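Local atomic coordinates of RING finger protein unkempt homolog (Mus musculus, PDB entry 5ELH), a protein that binds RNA in a sequence-specific manner through CCCH zinc fingers and represses translation, controlling the early morphology of cortical neurons. Residues 81-85 with 86-90; 119-123 with 124-128; 130-133 with 134-138. All coordinates share one frame; numbering follows the deposited sequence.

Contact 1. Residues 81-85 with 86-90; sequences HRTTG and DTERR. With ZN (zinc ion), chain E.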
loop_
_atom_site.group_PDB
_atom_site.type_symbol
_atom_site.label_atom_id
_atom_site.label_comp_id
_atom_site.label_asym_id
_atom_site.label_seq_id
_atom_site.Cartn_x
_atom_site.Cartn_y
_atom_site.Cartn_z
ATOM N N HIS A 81 -7.592 11.364 -17.450
ATOM C CA HIS A 81 -7.358 12.739 -17.027
ATOM C C HIS A 81 -5.918 13.128 -17.251
ATOM O O HIS A 81 -5.003 12.381 -16.910
ATOM C CB HIS A 81 -7.739 12.906 -15.561
ATOM C CG HIS A 81 -9.202 12.704 -15.309
ATOM N ND1 HIS A 81 -9.726 12.452 -14.059
ATOM C CD2 HIS A 81 -10.254 12.705 -16.162
ATOM C CE1 HIS A 81 -11.034 12.316 -14.151
ATOM N NE2 HIS A 81 -11.382 12.464 -15.418
ATOM N N ARG A 82 -5.730 14.295 -17.850
ATOM C CA ARG A 82 -4.401 14.816 -18.110
ATOM C C ARG A 82 -3.886 15.506 -16.851
ATOM O O ARG A 82 -3.844 16.723 -16.752
ATOM C CB ARG A 82 -4.427 15.772 -19.297
ATOM C CG ARG A 82 -3.107 15.835 -20.045
ATOM C CD ARG A 82 -3.169 16.826 -21.189
ATOM N NE ARG A 82 -4.300 16.593 -22.089
ATOM C CZ ARG A 82 -4.270 15.799 -23.155
ATOM N NH1 ARG A 82 -3.167 15.128 -23.474
ATOM N NH2 ARG A 82 -5.354 15.671 -23.906
ATOM N N THR A 83 -3.527 14.694 -15.870
ATOM C CA THR A 83 -2.959 15.186 -14.630
ATOM C C THR A 83 -1.586 15.766 -14.929
ATOM O O THR A 83 -1.057 15.574 -16.020
ATOM C CB THR A 83 -2.838 14.043 -13.623
ATOM O OG1 THR A 83 -2.001 13.011 -14.171
ATOM C CG2 THR A 83 -4.209 13.462 -13.329
ATOM N N THR A 84 -1.008 16.490 -13.976
ATOM C CA THR A 84 0.321 17.036 -14.175
ATOM C C THR A 84 1.293 15.888 -14.430
ATOM O O THR A 84 1.317 14.906 -13.691
ATOM C CB THR A 84 0.793 17.865 -12.962
ATOM O OG1 THR A 84 -0.197 18.847 -12.635
ATOM C CG2 THR A 84 2.106 18.575 -13.276
ATOM N N GLY A 85 2.066 16.010 -15.499
ATOM C CA GLY A 85 3.045 14.999 -15.853
ATOM C C GLY A 85 2.431 13.808 -16.563
ATOM O O GLY A 85 3.123 12.826 -16.829
ATOM N N ASP A 86 1.134 13.898 -16.859
ATOM C CA ASP A 86 0.415 12.862 -17.596
ATOM C C ASP A 86 0.497 11.539 -16.857
ATOM O O ASP A 86 0.635 10.465 -17.465
ATOM C CB ASP A 86 0.997 12.725 -19.005
ATOM C CG ASP A 86 0.016 12.129 -20.001
ATOM O OD1 ASP A 86 -1.207 12.060 -19.711
ATOM O OD2 ASP A 86 0.480 11.745 -21.100
ATOM N N THR A 87 0.382 11.619 -15.535
ATOM C CA THR A 87 0.645 10.465 -14.689
ATOM C C THR A 87 -0.440 9.388 -14.696
ATOM O O THR A 87 -0.152 8.248 -14.350
ATOM C CB THR A 87 0.937 10.876 -13.231
ATOM O OG1 THR A 87 -0.151 11.648 -12.718
ATOM C CG2 THR A 87 2.230 11.693 -13.152
ATOM N N GLU A 88 -1.679 9.713 -15.068
ATOM C CA GLU A 88 -2.689 8.662 -15.124
ATOM C C GLU A 88 -2.373 7.692 -16.263
ATOM O O GLU A 88 -2.549 6.486 -16.122
ATOM C CB GLU A 88 -4.118 9.221 -15.240
ATOM C CG GLU A 88 -4.666 9.701 -13.899
ATOM C CD GLU A 88 -6.189 9.826 -13.868
ATOM O OE1 GLU A 88 -6.844 9.708 -14.932
ATOM O OE2 GLU A 88 -6.725 10.019 -12.759
ATOM N N ARG A 89 -1.893 8.216 -17.384
ATOM C CA ARG A 89 -1.551 7.368 -18.523
ATOM C C ARG A 89 -0.252 6.614 -18.268
ATOM O O ARG A 89 -0.153 5.418 -18.516
ATOM C CB ARG A 89 -1.416 8.222 -19.785
ATOM C CG ARG A 89 -0.885 7.471 -20.987
ATOM C CD ARG A 89 -1.836 7.410 -22.147
ATOM N NE ARG A 89 -1.332 8.176 -23.272
ATOM C CZ ARG A 89 -1.446 7.822 -24.549
ATOM N NH1 ARG A 89 -2.072 6.709 -24.897
ATOM N NH2 ARG A 89 -0.921 8.598 -25.485
ATOM N N ARG A 90 0.743 7.326 -17.759
ATOM C CA ARG A 90 2.078 6.767 -17.609
ATOM C C ARG A 90 2.155 5.658 -16.558
ATOM O O ARG A 90 3.007 4.775 -16.644
ATOM C CB ARG A 90 3.064 7.895 -17.289
ATOM C CG ARG A 90 3.439 8.731 -18.513
ATOM C CD ARG A 90 4.190 10.016 -18.160
ATOM N NE ARG A 90 5.319 9.805 -17.252
ATOM C CZ ARG A 90 6.568 9.540 -17.635
ATOM N NH1 ARG A 90 6.873 9.431 -18.925
ATOM N NH2 ARG A 90 7.519 9.372 -16.721
HETATM ZN ZN ZN E . -13.214 12.881 -16.283
HETATM O O HOH W 1 -2.666 11.209 -17.839
HETATM O O HOH W 2 -7.962 12.273 -11.732
HETATM O O HOH W 3 1.034 13.610 -11.089
#

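Contact 2. Residues 119-123 with 124-128; sequences AFAHG and PHDLR. With ZN (zinc ion), chain F.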
loop_
_atom_site.group_PDB
_atom_site.type_symbol
_atom_site.label_atom_id
_atom_site.label_comp_id
_atom_site.label_asym_id
_atom_site.label_seq_id
_atom_site.Cartn_x
_atom_site.Cartn_y
_atom_site.Cartn_z
ATOM N N ALA A 119 8.575 6.244 -15.767
ATOM C CA ALA A 119 7.505 5.298 -16.071
ATOM C C ALA A 119 7.861 4.350 -17.216
ATOM O O ALA A 119 7.075 3.472 -17.566
ATOM C CB ALA A 119 6.201 6.054 -16.385
ATOM N N PHE A 120 9.045 4.528 -17.794
ATOM C CA PHE A 120 9.533 3.605 -18.815
ATOM C C PHE A 120 10.548 2.663 -18.184
ATOM O O PHE A 120 11.119 2.966 -17.129
ATOM C CB PHE A 120 10.164 4.367 -19.987
ATOM C CG PHE A 120 9.160 5.041 -20.888
ATOM C CD1 PHE A 120 8.614 6.268 -20.544
ATOM C CD2 PHE A 120 8.766 4.448 -22.077
ATOM C CE1 PHE A 120 7.699 6.891 -21.368
ATOM C CE2 PHE A 120 7.847 5.066 -22.905
ATOM C CZ PHE A 120 7.314 6.290 -22.548
ATOM N N ALA A 121 10.772 1.521 -18.829
ATOM C CA ALA A 121 11.728 0.538 -18.331
ATOM C C ALA A 121 13.147 0.892 -18.736
ATOM O O ALA A 121 13.413 1.256 -19.881
ATOM C CB ALA A 121 11.379 -0.840 -18.837
ATOM N N HIS A 122 14.057 0.788 -17.779
ATOM C CA HIS A 122 15.475 0.930 -18.053
ATOM C C HIS A 122 16.096 -0.444 -17.930
ATOM O O HIS A 122 16.386 -0.909 -16.830
ATOM C CB HIS A 122 16.103 1.938 -17.092
ATOM C CG HIS A 122 15.615 3.336 -17.307
ATOM N ND1 HIS A 122 16.364 4.293 -17.955
ATOM C CD2 HIS A 122 14.435 3.926 -16.998
ATOM C CE1 HIS A 122 15.675 5.420 -18.016
ATOM N NE2 HIS A 122 14.498 5.221 -17.451
ATOM N N GLY A 123 16.265 -1.095 -19.078
ATOM C CA GLY A 123 16.727 -2.469 -19.140
ATOM C C GLY A 123 15.563 -3.424 -19.364
ATOM O O GLY A 123 14.482 -3.209 -18.814
ATOM N N PRO A 124 15.769 -4.482 -20.171
ATOM C CA PRO A 124 14.707 -5.472 -20.389
ATOM C C PRO A 124 14.253 -6.183 -19.112
ATOM O O PRO A 124 13.147 -6.726 -19.075
ATOM C CB PRO A 124 15.356 -6.481 -21.340
ATOM C CG PRO A 124 16.419 -5.726 -22.029
ATOM C CD PRO A 124 16.942 -4.753 -21.021
ATOM N N HIS A 125 15.095 -6.184 -18.084
ATOM C CA HIS A 125 14.743 -6.793 -16.803
ATOM C C HIS A 125 13.660 -5.994 -16.097
ATOM O O HIS A 125 12.995 -6.498 -15.192
ATOM C CB HIS A 125 15.970 -6.852 -15.901
ATOM C CG HIS A 125 16.449 -5.504 -15.462
ATOM N ND1 HIS A 125 17.034 -4.604 -16.327
ATOM C CD2 HIS A 125 16.416 -4.896 -14.253
ATOM C CE1 HIS A 125 17.347 -3.503 -15.668
ATOM N NE2 HIS A 125 16.979 -3.652 -14.408
ATOM N N ASP A 126 13.499 -4.739 -16.503
ATOM C CA ASP A 126 12.590 -3.817 -15.835
ATOM C C ASP A 126 11.262 -3.740 -16.574
ATOM O O ASP A 126 10.376 -3.000 -16.170
ATOM C CB ASP A 126 13.232 -2.426 -15.755
ATOM C CG ASP A 126 12.527 -1.489 -14.782
ATOM O OD1 ASP A 126 11.890 -1.962 -13.816
ATOM O OD2 ASP A 126 12.624 -0.258 -14.979
ATOM N N LEU A 127 11.120 -4.505 -17.657
ATOM C CA LEU A 127 9.880 -4.491 -18.436
ATOM C C LEU A 127 8.785 -5.306 -17.764
ATOM O O LEU A 127 9.062 -6.281 -17.072
ATOM C CB LEU A 127 10.116 -5.064 -19.831
ATOM C CG LEU A 127 10.917 -4.200 -20.798
ATOM C CD1 LEU A 127 11.410 -5.039 -21.972
ATOM C CD2 LEU A 127 10.072 -3.036 -21.284
ATOM N N ARG A 128 7.542 -4.887 -17.956
ATOM C CA ARG A 128 6.402 -5.735 -17.648
ATOM C C ARG A 128 5.538 -5.843 -18.889
ATOM O O ARG A 128 5.608 -4.997 -19.781
ATOM C CB ARG A 128 5.583 -5.179 -16.478
ATOM C CG ARG A 128 5.108 -3.758 -16.662
ATOM C CD ARG A 128 4.392 -3.260 -15.418
ATOM N NE ARG A 128 3.027 -3.769 -15.340
ATOM C CZ ARG A 128 1.977 -3.229 -15.958
ATOM N NH1 ARG A 128 2.109 -2.152 -16.719
ATOM N NH2 ARG A 128 0.783 -3.789 -15.827
HETATM ZN ZN ZN F . 13.629 6.989 -18.059
#

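Contact 3. Residues 130-133 with 134-138; sequences PVYD and IRELQ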
loop_
_atom_site.group_PDB
_atom_site.type_symbol
_atom_site.label_atom_id
_atom_site.label_comp_id
_atom_site.label_asym_id
_atom_site.label_seq_id
_atom_site.Cartn_x
_atom_site.Cartn_y
_atom_site.Cartn_z
ATOM N N PRO A 130 2.075 -5.530 -20.835
ATOM C CA PRO A 130 0.875 -4.737 -20.592
ATOM C C PRO A 130 -0.287 -5.564 -20.043
ATOM O O PRO A 130 -0.298 -6.792 -20.158
ATOM C CB PRO A 130 0.539 -4.168 -21.978
ATOM C CG PRO A 130 1.419 -4.853 -22.942
ATOM C CD PRO A 130 2.581 -5.375 -22.207
ATOM N N VAL A 131 -1.224 -4.879 -19.394
ATOM C CA VAL A 131 -2.550 -5.431 -19.117
ATOM C C VAL A 131 -3.474 -4.758 -20.123
ATOM O O VAL A 131 -3.455 -3.542 -20.259
ATOM C CB VAL A 131 -3.027 -5.106 -17.687
ATOM C CG1 VAL A 131 -4.526 -5.415 -17.510
ATOM C CG2 VAL A 131 -2.204 -5.869 -16.666
ATOM N N TYR A 132 -4.277 -5.549 -20.828
ATOM C CA TYR A 132 -5.122 -5.024 -21.881
ATOM C C TYR A 132 -6.591 -5.080 -21.467
ATOM O O TYR A 132 -7.021 -6.034 -20.814
ATOM C CB TYR A 132 -4.952 -5.860 -23.148
ATOM C CG TYR A 132 -3.589 -5.791 -23.815
ATOM C CD1 TYR A 132 -3.261 -4.739 -24.657
ATOM C CD2 TYR A 132 -2.656 -6.803 -23.645
ATOM C CE1 TYR A 132 -2.031 -4.683 -25.296
ATOM C CE2 TYR A 132 -1.420 -6.759 -24.283
ATOM C CZ TYR A 132 -1.119 -5.698 -25.110
ATOM O OH TYR A 132 0.105 -5.635 -25.743
ATOM N N ASP A 133 -7.342 -4.057 -21.860
ATOM C CA ASP A 133 -8.811 -4.067 -21.790
ATOM C C ASP A 133 -9.337 -5.168 -22.731
ATOM O O ASP A 133 -8.838 -5.321 -23.850
ATOM C CB ASP A 133 -9.335 -2.695 -22.222
ATOM C CG ASP A 133 -10.840 -2.549 -22.064
ATOM O OD1 ASP A 133 -11.587 -3.222 -22.803
ATOM O OD2 ASP A 133 -11.278 -1.733 -21.225
ATOM N N ILE A 134 -10.321 -5.938 -22.275
ATOM C CA ILE A 134 -10.878 -7.027 -23.076
ATOM C C ILE A 134 -11.267 -6.537 -24.479
ATOM O O ILE A 134 -11.141 -7.280 -25.462
ATOM C CB ILE A 134 -12.085 -7.721 -22.371
ATOM C CG1 ILE A 134 -12.596 -8.926 -23.182
ATOM C CG2 ILE A 134 -13.207 -6.731 -22.136
ATOM C CD1 ILE A 134 -11.616 -10.074 -23.280
ATOM N N ARG A 135 -11.696 -5.280 -24.583
ATOM C CA ARG A 135 -11.997 -4.699 -25.887
ATOM C C ARG A 135 -10.772 -4.650 -26.788
ATOM O O ARG A 135 -10.851 -5.018 -27.961
ATOM C CB ARG A 135 -12.590 -3.305 -25.745
ATOM C CG ARG A 135 -14.041 -3.333 -25.340
ATOM C CD ARG A 135 -14.513 -1.986 -24.869
ATOM N NE ARG A 135 -13.865 -1.592 -23.622
ATOM C CZ ARG A 135 -14.243 -0.554 -22.891
ATOM N NH1 ARG A 135 -15.257 0.196 -23.297
ATOM N NH2 ARG A 135 -13.609 -0.272 -21.766
ATOM N N GLU A 136 -9.639 -4.211 -26.251
ATOM C CA GLU A 136 -8.442 -4.110 -27.080
ATOM C C GLU A 136 -7.962 -5.502 -27.482
ATOM O O GLU A 136 -7.478 -5.703 -28.602
ATOM C CB GLU A 136 -7.330 -3.328 -26.383
ATOM C CG GLU A 136 -6.207 -2.975 -27.347
ATOM C CD GLU A 136 -5.092 -2.167 -26.709
ATOM O OE1 GLU A 136 -5.235 -1.773 -25.529
ATOM O OE2 GLU A 136 -4.065 -1.941 -27.394
ATOM N N LEU A 137 -8.112 -6.469 -26.585
ATOM C CA LEU A 137 -7.776 -7.851 -26.913
ATOM C C LEU A 137 -8.593 -8.354 -28.109
ATOM O O LEU A 137 -8.084 -9.104 -28.949
ATOM C CB LEU A 137 -7.974 -8.768 -25.701
ATOM C CG LEU A 137 -7.000 -8.565 -24.535
ATOM C CD1 LEU A 137 -7.424 -9.386 -23.327
ATOM C CD2 LEU A 137 -5.570 -8.930 -24.940
ATOM N N GLN A 138 -9.859 -7.943 -28.194
ATOM C CA GLN A 138 -10.712 -8.362 -29.304
ATOM C C GLN A 138 -10.247 -7.745 -30.611
ATOM O O GLN A 138 -10.126 -8.432 -31.617
ATOM C CB GLN A 138 -12.170 -7.962 -29.068
ATOM C CG GLN A 138 -12.941 -8.898 -28.166
ATOM C CD GLN A 138 -14.401 -8.509 -28.052
ATOM O OE1 GLN A 138 -15.203 -8.799 -28.946
ATOM N NE2 GLN A 138 -14.755 -7.845 -26.949
#

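Contact 1. Residues 81-85 with 86-90
His-81 and Glu-88 run alongside each other in the same direction, the imidazole and carboxylate planes only 20° apart. Glu-88 reaches back from the short helix 87-90, stretched out past CG, and OE1 takes the backbone N-H of His-81, N to OE1 3.1 Å, from above the carboxylate plane. The other oxygen is tied to the ring by water 2, which sits at the ring edge, in its plane, 2.9 Å from His-81 ND1, and donates to Glu-88 OE2. That oxygen also holds a salt bridge to Arg-43. The second nitrogen of the ring, NE2, binds the zinc ion at 2.1 Å. This is the end of a CCCH zinc finger: Cys-61, Cys-71 and Cys-77 complete the site, and Tyr-64 stacks on the imidazole. Without the Glu-88 carboxylate, as with an alanine here, the His-81 amide and water 2 would probably lose their acceptor and Arg-43 its mate. Thr-83 lies across both Thr-87 and Glu-88. Its OG1, lodged between its own backbone N and carbonyl carbon (chi1 59°), donates to Thr-87 OG1 at 2.7 Å, while the methyl CG2 rests 3.8 Å from Glu-88 CG. Between the last zinc ligand and the helix the chain folds through a type II turn, Asp-86 N bonding to Thr-83 O at 2.9 Å, with Gly-85 at its positive-phi corner. Asp-86 OD1 turns to Tyr-60 and, through water 1, to the His-81 carbonyl and Arg-89 N.

Contact 2. Residues 119-123 with 124-128
Gly-123 takes up backbone angles (phi 101°, psi 142°) that a side chain would hardly tolerate, and the ring of His-125 fills the place where one would begin: a CB would collide with His-125 CE1. The stretch closes a CCCH zinc finger, His-122 being the last of its four ligands after Cys-101, Cys-111 and Cys-118, with NE2 2.1 Å from the zinc ion. Directly after the ligand the chain doubles back through the 3-10 segment 124-126, where Asp-126 N bonds to Gly-123 O at 2.9 Å. Within this turn His-125 has CG placed between its own N and carbonyl carbon (chi1 67°), which brings the ring back alongside the glycine and CE1 to 3.0 Å from His-122 O. The CB of Asp-126 lies over the centre of one face of that ring. The Asp-126 side chain is directed toward residues 121-122: with CG anti to the backbone N, its carboxylate reaches their backbone, and OD2 accepts a weak but fairly straight bond from His-122 N, 3.3 Å long. The stronger partners of this carboxylate are Lys-97, in a salt bridge to OD2, and His-4 of helix 3-10, at OD1, so one aspartate joins the backbone of a zinc ligand to two other parts of the chain. Leu-127 adds the apolar part of the contact. Its branch CD2 comes to 3.5 Å from the methyl CB of Ala-121, the residue just before the ligand.

Contact 3. Residues 130-133 with 134-138
Asp-133, which has the most surface buried here, caps the start of helix 134-142, and Tyr-132, just before the cap, and Leu-137, four residues after it, form a hydrophobic staple. A chi1 of -175° carries CG of the aspartate to the far side from its backbone N and turns the carboxylate back over the opening turn, where OD1 accepts the N-H of Arg-135 on its anti lone pair, N to OD1 2.7 Å. The same arginine then grips the carboxylate side-on through its bent chain: NE reaches OD1 at 2.9 Å in an almost straight bond (176°), and NH2 reaches OD2 at 2.8 Å. Both oxygens lie close to the guanidinium plane, although that plane is turned 39° from the carboxylate. OD1 is thus held by two donors, and OD2 has a further one in Phe-53 N, an arrangement that would be expected to stabilise the negative charge beside the positive end of the helix dipole. The carbonyl of Asp-133 accepts Leu-137 N at 3.1 Å, the first i to i+4 bond of the helix. The Tyr-132 ring is met at its edge by Glu-136, OE1 near the ring plane and 3.7 Å from CD1, the carboxylate standing perpendicular to the ring; the acid's main charge partner is Arg-94, at OE2. Pro-130 CB covers one face of the same ring, toward its rim. In the staple, Leu-137 CD2 touches Tyr-132 CB at 3.6 Å and lies 3.8 Å from Tyr-132 CD2.

The three contacts come in series along the chain, their centres about 19 to 20 Å apart. Contact 1 carries the last ligand of one CCCH finger into helix 87-90, contact 2 holds the last ligand of the next finger, and contact 3 starts helix 134-142 at the C-terminal end. Contacts 1 and 2 touch through Arg-90, whose guanidinium packs against Ala-119 and Phe-120. Contact 3 follows contact 2 almost directly in sequence but has no other touch with it, and its nearest atoms lie about 9 Å from contact 1. Arg-90 thus brings helix 87-90 against the finger that holds contact 2, while the centre of contact 3 lies about 18 Å from that of the chain, tied to it through Phe-53 and Arg-94.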